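Local structure of chemotaxis signal transduction protein (Thermoanaerobacter tengcongensis, 2QDL) at residues A[54-66]-A[83-96]. The protein probably serves as the CheW scaffold that couples chemoreceptors to the histidine kinase CheA in bacterial chemotaxis signalling. Numbering follows the deposited sequence.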
loop_
_atom_site.group_PDB
_atom_site.type_symbol
_atom_site.label_atom_id
_atom_site.label_comp_id
_atom_site.label_asym_id
_atom_site.label_seq_id
_atom_site.Cartn_x
_atom_site.Cartn_y
_atom_site.Cartn_z
ATOM N N ILE A 54 9.260 3.669 -12.252
ATOM C CA ILE A 54 8.429 4.258 -13.299
ATOM C C ILE A 54 8.794 5.744 -13.482
ATOM O O ILE A 54 9.269 6.425 -12.566
ATOM C CB ILE A 54 6.898 4.087 -13.033
ATOM C CG1 ILE A 54 6.499 4.680 -11.666
ATOM C CG2 ILE A 54 6.486 2.608 -13.181
ATOM C CD1 ILE A 54 5.006 4.938 -11.531
ATOM N N ASN A 55 8.592 6.220 -14.698
ATOM C CA ASN A 55 8.774 7.612 -15.013
ATOM C C ASN A 55 7.397 8.228 -15.068
ATOM O O ASN A 55 6.657 8.015 -16.039
ATOM C CB ASN A 55 9.477 7.771 -16.364
ATOM C CG ASN A 55 9.492 9.206 -16.833
ATOM O OD1 ASN A 55 9.163 10.096 -16.088
ATOM N ND2 ASN A 55 9.880 9.426 -18.070
ATOM N N LEU A 56 7.031 8.950 -14.022
ATOM C CA LEU A 56 5.685 9.511 -13.963
ATOM C C LEU A 56 5.771 11.018 -14.097
ATOM O O LEU A 56 6.240 11.673 -13.192
ATOM C CB LEU A 56 4.969 9.106 -12.667
ATOM C CG LEU A 56 3.542 9.635 -12.521
ATOM C CD1 LEU A 56 2.655 9.114 -13.651
ATOM C CD2 LEU A 56 2.947 9.286 -11.162
ATOM N N ARG A 57 5.368 11.539 -15.258
ATOM C CA ARG A 57 5.448 12.979 -15.574
ATOM C C ARG A 57 6.839 13.589 -15.330
ATOM O O ARG A 57 6.945 14.710 -14.833
ATOM C CB ARG A 57 4.376 13.770 -14.793
ATOM C CG ARG A 57 2.954 13.418 -15.178
ATOM C CD ARG A 57 1.914 14.356 -14.492
ATOM N NE ARG A 57 1.745 13.973 -13.106
ATOM C CZ ARG A 57 0.916 13.024 -12.656
ATOM N NH1 ARG A 57 0.120 12.355 -13.471
ATOM N NH2 ARG A 57 0.894 12.747 -11.369
ATOM N N GLY A 58 7.895 12.843 -15.653
ATOM C CA GLY A 58 9.270 13.347 -15.530
ATOM C C GLY A 58 9.926 13.041 -14.199
ATOM O O GLY A 58 11.079 13.412 -13.981
ATOM N N LYS A 59 9.196 12.390 -13.288
ATOM C CA LYS A 59 9.782 12.002 -11.996
ATOM C C LYS A 59 10.022 10.502 -11.868
ATOM O O LYS A 59 9.190 9.676 -12.278
ATOM C CB LYS A 59 8.959 12.468 -10.782
ATOM C CG LYS A 59 8.217 13.827 -10.906
ATOM C CD LYS A 59 9.056 15.034 -11.406
ATOM C CE LYS A 59 10.327 15.283 -10.616
ATOM N NZ LYS A 59 11.136 16.366 -11.274
ATOM N N ILE A 60 11.161 10.180 -11.264
ATOM C CA ILE A 60 11.565 8.817 -10.967
ATOM C C ILE A 60 10.811 8.341 -9.722
ATOM O O ILE A 60 10.950 8.925 -8.653
ATOM C CB ILE A 60 13.108 8.717 -10.699
ATOM C CG1 ILE A 60 13.913 8.855 -11.987
ATOM C CG2 ILE A 60 13.462 7.397 -9.999
ATOM C CD1 ILE A 60 13.438 7.903 -13.114
ATOM N N ILE A 61 10.032 7.269 -9.869
ATOM C CA ILE A 61 9.280 6.723 -8.737
ATOM C C ILE A 61 9.611 5.245 -8.538
ATOM O O ILE A 61 9.288 4.413 -9.400
ATOM C CB ILE A 61 7.723 6.937 -8.878
ATOM C CG1 ILE A 61 7.402 8.448 -8.953
ATOM C CG2 ILE A 61 6.975 6.229 -7.714
ATOM C CD1 ILE A 61 5.926 8.788 -8.898
ATOM N N PRO A 62 10.241 4.915 -7.388
ATOM C CA PRO A 62 10.509 3.513 -7.098
ATOM C C PRO A 62 9.228 2.732 -6.752
ATOM O O PRO A 62 8.399 3.207 -5.988
ATOM C CB PRO A 62 11.480 3.580 -5.906
ATOM C CG PRO A 62 11.128 4.823 -5.220
ATOM C CD PRO A 62 10.740 5.803 -6.311
ATOM N N VAL A 63 9.105 1.539 -7.322
ATOM C CA VAL A 63 7.930 0.701 -7.182
ATOM C C VAL A 63 8.269 -0.591 -6.445
ATOM O O VAL A 63 9.182 -1.294 -6.796
ATOM C CB VAL A 63 7.289 0.357 -8.538
ATOM C CG1 VAL A 63 5.961 -0.375 -8.309
ATOM C CG2 VAL A 63 7.076 1.619 -9.356
ATOM N N ILE A 64 7.515 -0.863 -5.387
ATOM C CA ILE A 64 7.684 -2.077 -4.602
ATOM C C ILE A 64 6.582 -3.072 -4.967
ATOM O O ILE A 64 5.406 -2.704 -5.170
ATOM C CB ILE A 64 7.685 -1.749 -3.066
ATOM C CG1 ILE A 64 7.761 -3.004 -2.211
ATOM C CG2 ILE A 64 6.425 -1.051 -2.660
ATOM C CD1 ILE A 64 8.286 -2.708 -0.810
ATOM N N ASP A 65 6.990 -4.334 -5.062
ATOM C CA ASP A 65 6.076 -5.442 -5.160
ATOM C C ASP A 65 5.809 -5.879 -3.730
ATOM O O ASP A 65 6.701 -6.418 -3.073
ATOM C CB ASP A 65 6.651 -6.574 -6.051
ATOM C CG ASP A 65 5.681 -7.780 -6.173
ATOM O OD1 ASP A 65 5.123 -8.215 -5.137
ATOM O OD2 ASP A 65 5.501 -8.310 -7.278
ATOM N N LEU A 66 4.598 -5.584 -3.233
ATOM C CA LEU A 66 4.186 -5.896 -1.844
ATOM C C LEU A 66 4.174 -7.387 -1.520
ATOM O O LEU A 66 4.486 -7.775 -0.397
ATOM C CB LEU A 66 2.806 -5.285 -1.517
ATOM C CG LEU A 66 2.680 -3.759 -1.597
ATOM C CD1 LEU A 66 1.242 -3.328 -1.292
ATOM C CD2 LEU A 66 3.675 -3.058 -0.638
ATOM N N ILE A 83 -0.668 0.608 -9.893
ATOM C CA ILE A 83 0.355 1.139 -9.032
ATOM C C ILE A 83 -0.214 2.307 -8.259
ATOM O O ILE A 83 -0.501 3.367 -8.825
ATOM C CB ILE A 83 1.637 1.612 -9.808
ATOM C CG1 ILE A 83 2.263 0.447 -10.597
ATOM C CG2 ILE A 83 2.617 2.248 -8.809
ATOM C CD1 ILE A 83 3.310 0.881 -11.666
ATOM N N ILE A 84 -0.347 2.097 -6.956
ATOM C CA ILE A 84 -0.814 3.144 -6.038
ATOM C C ILE A 84 0.359 4.018 -5.659
ATOM O O ILE A 84 1.353 3.538 -5.079
ATOM C CB ILE A 84 -1.429 2.556 -4.757
ATOM C CG1 ILE A 84 -2.568 1.573 -5.122
ATOM C CG2 ILE A 84 -1.901 3.660 -3.841
ATOM C CD1 ILE A 84 -3.193 0.898 -3.931
ATOM N N ILE A 85 0.242 5.298 -5.996
ATOM C CA ILE A 85 1.267 6.279 -5.646
ATOM C C ILE A 85 1.014 6.804 -4.249
ATOM O O ILE A 85 -0.061 7.338 -3.938
ATOM C CB ILE A 85 1.360 7.432 -6.657
ATOM C CG1 ILE A 85 1.416 6.904 -8.102
ATOM C CG2 ILE A 85 2.519 8.432 -6.308
ATOM C CD1 ILE A 85 2.572 5.984 -8.421
ATOM N N VAL A 86 2.012 6.619 -3.399
ATOM C CA VAL A 86 1.965 7.093 -2.025
ATOM C C VAL A 86 3.191 8.024 -1.766
ATOM O O VAL A 86 3.984 8.305 -2.667
ATOM C CB VAL A 86 1.918 5.882 -1.011
ATOM C CG1 VAL A 86 0.729 4.946 -1.321
ATOM C CG2 VAL A 86 3.244 5.108 -1.014
ATOM N N GLU A 87 3.321 8.497 -0.535
ATOM C CA GLU A 87 4.442 9.345 -0.133
ATOM C C GLU A 87 4.991 8.781 1.158
ATOM O O GLU A 87 4.245 8.530 2.074
ATOM C CB GLU A 87 3.988 10.786 0.075
ATOM C CG GLU A 87 5.098 11.684 0.535
ATOM C CD GLU A 87 4.605 13.061 0.987
ATOM O OE1 GLU A 87 4.072 13.221 2.125
ATOM O OE2 GLU A 87 4.778 13.990 0.190
ATOM N N ILE A 88 6.281 8.503 1.174
ATOM C CA ILE A 88 6.944 7.900 2.305
ATOM C C ILE A 88 8.150 8.787 2.565
ATOM O O ILE A 88 9.007 8.976 1.680
ATOM C CB ILE A 88 7.401 6.450 2.016
ATOM C CG1 ILE A 88 6.206 5.551 1.686
ATOM C CG2 ILE A 88 8.197 5.887 3.192
ATOM C CD1 ILE A 88 6.632 4.181 1.260
ATOM N N LEU A 89 8.155 9.365 3.763
ATOM C CA LEU A 89 9.168 10.296 4.225
ATOM C C LEU A 89 9.357 11.423 3.216
ATOM O O LEU A 89 10.482 11.746 2.832
ATOM C CB LEU A 89 10.479 9.530 4.531
ATOM C CG LEU A 89 10.433 8.541 5.707
ATOM C CD1 LEU A 89 11.715 7.774 5.761
ATOM C CD2 LEU A 89 10.180 9.256 7.042
ATOM N N GLY A 90 8.238 11.990 2.766
ATOM C CA GLY A 90 8.252 13.112 1.830
ATOM C C GLY A 90 8.692 12.789 0.412
ATOM O O GLY A 90 8.925 13.695 -0.376
ATOM N N GLN A 91 8.819 11.494 0.094
ATOM C CA GLN A 91 9.199 11.016 -1.238
ATOM C C GLN A 91 8.090 10.186 -1.864
ATOM O O GLN A 91 7.420 9.414 -1.163
ATOM C CB GLN A 91 10.460 10.149 -1.147
ATOM C CG GLN A 91 11.653 10.868 -0.492
ATOM C CD GLN A 91 12.093 12.069 -1.316
ATOM O OE1 GLN A 91 12.124 12.016 -2.553
ATOM N NE2 GLN A 91 12.410 13.164 -0.638
ATOM N N LYS A 92 7.915 10.311 -3.180
ATOM C CA LYS A 92 6.950 9.490 -3.908
ATOM C C LYS A 92 7.402 8.027 -4.057
ATOM O O LYS A 92 8.565 7.746 -4.364
ATOM C CB LYS A 92 6.642 10.079 -5.284
ATOM C CG LYS A 92 5.858 11.381 -5.248
ATOM C CD LYS A 92 4.965 11.554 -6.485
ATOM C CE LYS A 92 4.202 12.901 -6.482
ATOM N NZ LYS A 92 3.705 13.324 -5.114
ATOM N N ALA A 93 6.462 7.105 -3.844
ATOM C CA ALA A 93 6.710 5.676 -3.996
ATOM C C ALA A 93 5.479 5.037 -4.633
ATOM O O ALA A 93 4.380 5.613 -4.579
ATOM C CB ALA A 93 7.042 5.045 -2.629
ATOM N N GLY A 94 5.678 3.890 -5.292
ATOM C CA GLY A 94 4.610 3.139 -5.927
ATOM C C GLY A 94 4.482 1.754 -5.306
ATOM O O GLY A 94 5.483 1.081 -5.023
ATOM N N LEU A 95 3.246 1.340 -5.061
ATOM C CA LEU A 95 2.957 0.011 -4.513
ATOM C C LEU A 95 2.105 -0.722 -5.544
ATOM O O LEU A 95 1.049 -0.216 -5.959
ATOM C CB LEU A 95 2.205 0.115 -3.179
ATOM C CG LEU A 95 2.661 1.124 -2.103
ATOM C CD1 LEU A 95 1.787 0.994 -0.882
ATOM C CD2 LEU A 95 4.090 0.887 -1.704
ATOM N N ILE A 96 2.585 -1.898 -5.964
ATOM C CA ILE A 96 1.839 -2.768 -6.875
ATOM C C ILE A 96 0.718 -3.448 -6.115
ATOM O O ILE A 96 0.906 -3.955 -5.006
ATOM C CB ILE A 96 2.765 -3.823 -7.567
ATOM C CG1 ILE A 96 3.832 -3.124 -8.409
ATOM C CG2 ILE A 96 1.956 -4.836 -8.440
ATOM C CD1 ILE A 96 4.977 -4.028 -8.774
HETATM O O HOH W 1 2.288 -6.110 -4.746
#
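Two beta hairpins of the CheW-like beta-barrel are joined here through a parallel pairing, in which strand 59-65 runs alongside strand 91-96. Three backbone bonds zip the edges together: Gly94 N gives to Pro62 O (2.9 Å), Gly94 O takes Ile64 N (2.8 Å), and Ile96 N closes on Ile64 O at 3.0 Å, with an N-H...O angle of 174°. The alpha carbons come nearest at the Val63-Gly94 pair, where a CB on Gly94 would collide with Ile83 CG2. Ile61 fills the angle between the hairpins. A chi1 of -60° places CG1 beside the backbone N of Ile61 and turns CG2 opposite that N, where CG2 rests on Gly94 N at 3.6 Å, while CD1 meets the aliphatic chain of Lys92 at CD (3.8 Å). Cut back to an alanine, this residue would probably leave a gap over Gly94 and deprive the Lys92 methylenes of an apolar partner. Ile54 reaches tip to tip toward two isoleucines, CG2 to Ile83 CD1 (3.9 Å) and CD1 to Ile85 CD1. Val63 CG1 packs tightly, 3.5 Å from Ile96 CG1, the two side chains crossing at about a right angle. Strand 33-36 continues the sheet beyond Ile83 and Ile85, whereas Leu66, opening helix 66-70, packs against Phe17 and Leu19 of strand 12-19.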